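Local structure of proline iminopeptidase (Streptomyces halstedii, 3WMR) at residues 61-64 with 65-68; 209-212 with 213-217. The protein is an amidohydrolase acting on polyketide substrates, with a reaction probably related to the release of N-terminal proline from peptides. One frame throughout, in Å; residues are numbered along the deposited sequence.

Contact 1: residues 61-64 with 65-68; sequences DYLL and AMTS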
loop_
_atom_site.group_PDB
_atom_site.type_symbol
_atom_site.label_atom_id
_atom_site.label_comp_id
_atom_site.label_asym_id
_atom_site.label_seq_id
_atom_site.Cartn_x
_atom_site.Cartn_y
_atom_site.Cartn_z
ATOM N N ASP A 61 6.947 -1.634 -7.563
ATOM C CA ASP A 61 8.422 -1.726 -7.545
ATOM C C ASP A 61 9.018 -1.735 -6.147
ATOM O O ASP A 61 9.870 -2.561 -5.846
ATOM C CB ASP A 61 9.052 -0.578 -8.355
ATOM C CG ASP A 61 8.663 -0.616 -9.813
ATOM O OD1 ASP A 61 9.497 -1.041 -10.644
ATOM O OD2 ASP A 61 7.522 -0.218 -10.128
ATOM N N TYR A 62 8.573 -0.820 -5.294
ATOM C CA TYR A 62 9.055 -0.752 -3.896
ATOM C C TYR A 62 8.711 -1.989 -3.049
ATOM O O TYR A 62 9.238 -2.149 -1.953
ATOM C CB TYR A 62 8.553 0.529 -3.204
ATOM C CG TYR A 62 7.115 0.444 -2.680
ATOM C CD1 TYR A 62 6.040 0.537 -3.548
ATOM C CD2 TYR A 62 6.845 0.288 -1.314
ATOM C CE1 TYR A 62 4.733 0.445 -3.091
ATOM C CE2 TYR A 62 5.521 0.210 -0.842
ATOM C CZ TYR A 62 4.474 0.282 -1.745
ATOM O OH TYR A 62 3.162 0.196 -1.332
ATOM N N LEU A 63 7.822 -2.855 -3.549
ATOM C CA LEU A 63 7.475 -4.099 -2.855
ATOM C C LEU A 63 8.290 -5.303 -3.329
ATOM O O LEU A 63 8.016 -6.426 -2.895
ATOM C CB LEU A 63 5.971 -4.401 -3.010
ATOM C CG LEU A 63 5.019 -3.428 -2.320
ATOM C CD1 LEU A 63 3.572 -3.798 -2.594
ATOM C CD2 LEU A 63 5.259 -3.383 -0.822
ATOM N N LEU A 64 9.293 -5.087 -4.193
ATOM C CA LEU A 64 9.992 -6.207 -4.862
ATOM C C LEU A 64 10.783 -7.096 -3.902
ATOM O O LEU A 64 10.950 -8.266 -4.163
ATOM C CB LEU A 64 10.914 -5.710 -5.986
ATOM C CG LEU A 64 10.223 -5.458 -7.324
ATOM C CD1 LEU A 64 11.159 -4.710 -8.278
ATOM C CD2 LEU A 64 9.744 -6.765 -7.941
ATOM N N ALA A 65 11.206 -6.549 -2.777
ATOM C CA ALA A 65 11.794 -7.329 -1.681
ATOM C C ALA A 65 10.998 -8.565 -1.277
ATOM O O ALA A 65 11.560 -9.573 -0.853
ATOM C CB ALA A 65 11.966 -6.436 -0.470
ATOM N N MET A 66 9.682 -8.490 -1.408
ATOM C CA MET A 66 8.807 -9.567 -0.973
ATOM C C MET A 66 8.830 -10.828 -1.845
ATOM O O MET A 66 8.135 -11.805 -1.548
ATOM C CB MET A 66 7.382 -9.020 -0.830
ATOM C CG MET A 66 7.299 -7.968 0.262
ATOM S SD MET A 66 5.616 -7.418 0.625
ATOM C CE MET A 66 4.860 -8.974 1.077
ATOM N N THR A 67 9.618 -10.819 -2.921
ATOM C CA THR A 67 9.970 -12.068 -3.615
ATOM C C THR A 67 10.709 -13.036 -2.685
ATOM O O THR A 67 10.796 -14.212 -2.982
ATOM C CB THR A 67 10.850 -11.827 -4.854
ATOM O OG1 THR A 67 12.015 -11.103 -4.464
ATOM C CG2 THR A 67 10.092 -11.032 -5.930
ATOM N N SER A 68 11.238 -12.550 -1.564
ATOM C CA SER A 68 11.850 -13.433 -0.574
ATOM C C SER A 68 10.900 -14.533 -0.116
ATOM O O SER A 68 11.322 -15.645 0.153
ATOM C CB SER A 68 12.342 -12.640 0.640
ATOM O OG SER A 68 11.258 -12.126 1.409
HETATM O O HOH W 1 11.436 -3.718 -2.092
#
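Thr67 and Met66 both turn back on the residues three places before them, winding 61-67 into 3-10 turns. The tight part is polar. Leu64 O is gripped twice by Thr67: the backbone N lies 3.1 Å from Leu64 O and comes from above the carbonyl plane, while OG1, 3.0 Å from Leu64 O, arrives almost in line with the C=O bond. The hydroxyl reaches this spot because chi1 of 56° sets OG1 between the backbone N and the carbonyl carbon; CG2, beside the N, also rests near the same oxygen. Threonine suits the place, its hydroxyl closing on the chain while its side chain also packs on Arg37 and Thr39 of strand 32-39. With an alanine in place of Thr67, Leu64 O would probably keep only the backbone N of this residue as donor, and a gap would be likely to open beside strand 32-39. One residue earlier, Met66 N donates to Leu63 O (3.0 Å), which also takes a bond from His78 NE2.

The apolar side of the turn is looser. Leu63 CD2 and Met66 SD approach no nearer than 4.3 Å, and both side chains pack inward on strand 120-125, the leucine on Gln125 and the methionine on Phe123. At Ala65 a water takes part instead, accepting from Ala65 N at 2.9 Å and donating to Tyr62 O at 2.7 Å; it thereby bridges a turn that lacks a direct link there.

This loop follows strand 49-52 of the alpha/beta hydrolase sheet, and the side chain of Leu63 lies about 8 Å from that of Ser126, the predicted nucleophile. Backbone carbonyls bonded by amide, hydroxyl, imidazole and water suggest that directional polar bonds largely set the loop's shape, while the apolar Leu63 and Met66 pack toward the sheet.

Contact 2: residues 209-212 with 213-217; sequences WPRD and FAATF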
loop_
_atom_site.group_PDB
_atom_site.type_symbol
_atom_site.label_atom_id
_atom_site.label_comp_id
_atom_site.label_asym_id
_atom_site.label_seq_id
_atom_site.Cartn_x
_atom_site.Cartn_y
_atom_site.Cartn_z
ATOM N N TRP A 209 17.830 6.456 -0.506
ATOM C CA TRP A 209 16.693 5.549 -0.623
ATOM C C TRP A 209 17.103 4.234 -1.322
ATOM O O TRP A 209 17.928 4.262 -2.259
ATOM C CB TRP A 209 15.554 6.227 -1.387
ATOM C CG TRP A 209 14.828 7.297 -0.604
ATOM C CD1 TRP A 209 14.814 7.456 0.746
ATOM C CD2 TRP A 209 13.967 8.312 -1.135
ATOM N NE1 TRP A 209 14.032 8.518 1.092
ATOM C CE2 TRP A 209 13.483 9.057 -0.041
ATOM C CE3 TRP A 209 13.562 8.667 -2.430
ATOM C CZ2 TRP A 209 12.609 10.133 -0.191
ATOM C CZ3 TRP A 209 12.694 9.744 -2.582
ATOM C CH2 TRP A 209 12.232 10.471 -1.460
ATOM N N PRO A 210 16.540 3.084 -0.866
ATOM C CA PRO A 210 16.643 1.831 -1.608
ATOM C C PRO A 210 16.186 2.035 -3.051
ATOM O O PRO A 210 15.256 2.798 -3.293
ATOM C CB PRO A 210 15.673 0.903 -0.865
ATOM C CG PRO A 210 15.656 1.419 0.531
ATOM C CD PRO A 210 15.815 2.906 0.410
ATOM N N ARG A 211 16.846 1.384 -4.003
ATOM C CA ARG A 211 16.480 1.533 -5.419
ATOM C C ARG A 211 14.997 1.231 -5.674
ATOM O O ARG A 211 14.317 1.924 -6.454
ATOM C CB ARG A 211 17.318 0.600 -6.286
ATOM C CG ARG A 211 17.145 0.841 -7.781
ATOM C CD ARG A 211 17.115 -0.470 -8.546
ATOM N NE ARG A 211 15.853 -1.160 -8.339
ATOM C CZ ARG A 211 14.785 -1.085 -9.134
ATOM N NH1 ARG A 211 14.800 -0.344 -10.238
ATOM N NH2 ARG A 211 13.684 -1.768 -8.812
ATOM N N ASP A 212 14.509 0.167 -5.047
ATOM C CA ASP A 212 13.113 -0.203 -5.196
ATOM C C ASP A 212 12.186 0.928 -4.743
ATOM O O ASP A 212 11.162 1.172 -5.382
ATOM C CB ASP A 212 12.820 -1.507 -4.435
ATOM C CG ASP A 212 13.476 -2.719 -5.079
ATOM O OD1 ASP A 212 13.822 -2.653 -6.278
ATOM O OD2 ASP A 212 13.641 -3.741 -4.385
ATOM N N PHE A 213 12.546 1.613 -3.658
ATOM C CA PHE A 213 11.752 2.752 -3.163
ATOM C C PHE A 213 11.844 3.921 -4.160
ATOM O O PHE A 213 10.821 4.490 -4.574
ATOM C CB PHE A 213 12.197 3.163 -1.747
ATOM C CG PHE A 213 11.340 4.250 -1.126
ATOM C CD1 PHE A 213 10.191 3.927 -0.405
ATOM C CD2 PHE A 213 11.659 5.592 -1.292
ATOM C CE1 PHE A 213 9.379 4.923 0.135
ATOM C CE2 PHE A 213 10.856 6.589 -0.744
ATOM C CZ PHE A 213 9.712 6.250 -0.030
ATOM N N ALA A 214 13.068 4.237 -4.591
ATOM C CA ALA A 214 13.285 5.282 -5.582
ATOM C C ALA A 214 12.571 4.966 -6.899
ATOM O O ALA A 214 11.939 5.857 -7.513
ATOM C CB ALA A 214 14.773 5.478 -5.815
ATOM N N ALA A 215 12.632 3.701 -7.319
ATOM C CA ALA A 215 11.973 3.296 -8.551
ATOM C C ALA A 215 10.501 3.705 -8.538
ATOM O O ALA A 215 10.017 4.349 -9.477
ATOM C CB ALA A 215 12.118 1.807 -8.783
ATOM N N THR A 216 9.794 3.356 -7.466
ATOM C CA THR A 216 8.371 3.702 -7.368
ATOM C C THR A 216 8.162 5.224 -7.295
ATOM O O THR A 216 7.275 5.773 -7.976
ATOM C CB THR A 216 7.691 2.964 -6.189
ATOM O OG1 THR A 216 7.335 1.637 -6.602
ATOM C CG2 THR A 216 6.420 3.660 -5.748
ATOM N N PHE A 217 8.950 5.888 -6.451
ATOM C CA PHE A 217 8.928 7.348 -6.308
ATOM C C PHE A 217 9.000 8.082 -7.661
ATOM O O PHE A 217 8.258 9.042 -7.896
ATOM C CB PHE A 217 10.065 7.802 -5.384
ATOM C CG PHE A 217 9.847 9.159 -4.785
ATOM C CD1 PHE A 217 9.032 9.313 -3.667
ATOM C CD2 PHE A 217 10.417 10.292 -5.358
ATOM C CE1 PHE A 217 8.807 10.572 -3.125
ATOM C CE2 PHE A 217 10.197 11.551 -4.815
ATOM C CZ PHE A 217 9.399 11.690 -3.698
#
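Phe213 swings its ring away from its own backbone N (chi1 -175°), and Phe217, one helical turn later, does much the same, which sends both rings out toward Trp209. The indole, whose CG sits beside its N, drops back over the first turn to meet them. Phe213 presents an edge: its CE2 stands 3.5 Å above the indole plane, over the centre of the ring system, with planes at 70°. Trp209 in turn offers an edge to Phe217, its CZ3 3.5 Å above the middle of that ring, at 59°. A broad indole suits this position because it can receive one ring on its face and still reach another with its rim.

The result is an aromatic cluster at the start of helix 211-222, which belongs to the helical cap inserted between strands 143-149 and 258-263, as in other alpha/beta hydrolases. Pro210, which has no N-H to satisfy, takes the N-cap position, and its O accepts from Ala214 N at 2.9 Å. Beyond the cluster, Phe192 and Arg196 of helix 189-202 pack on Phe217 and Trp209.

On another side of the helix the chemistry is ionic. Arg211 NH2 makes a salt bridge to Asp212 OD1 at 2.7 Å, the carboxylate oxygen lying at the guanidinium edge. The small Ala215 CB sits beneath one face of that group, 3.7 Å from Arg211 NH1.

In the fold
Contacts 1 and 2 are both partly buried and lie on the same side of the molecule, but they belong to different layers. Contact 1 shapes a loop next to the central sheet, whereas contact 2 opens a cap helix that leans on that loop. They meet directly: Thr216 OG1, which also bonds to Thr59 OG1, lies 3.0 Å from Tyr62 N in a probable hydrogen bond, and Asp212 CB packs against Asp61 O. Near the sheet, contact 1 relies on polar bonds to carbonyls; in the cap, contact 2 combines edge-to-face aromatic rings with an ion pair carried by an exposed arginine. The side chains of Leu63 and Phe213 each lie within about 10 Å of those of Ser126 and His293, both predicted to be catalytic.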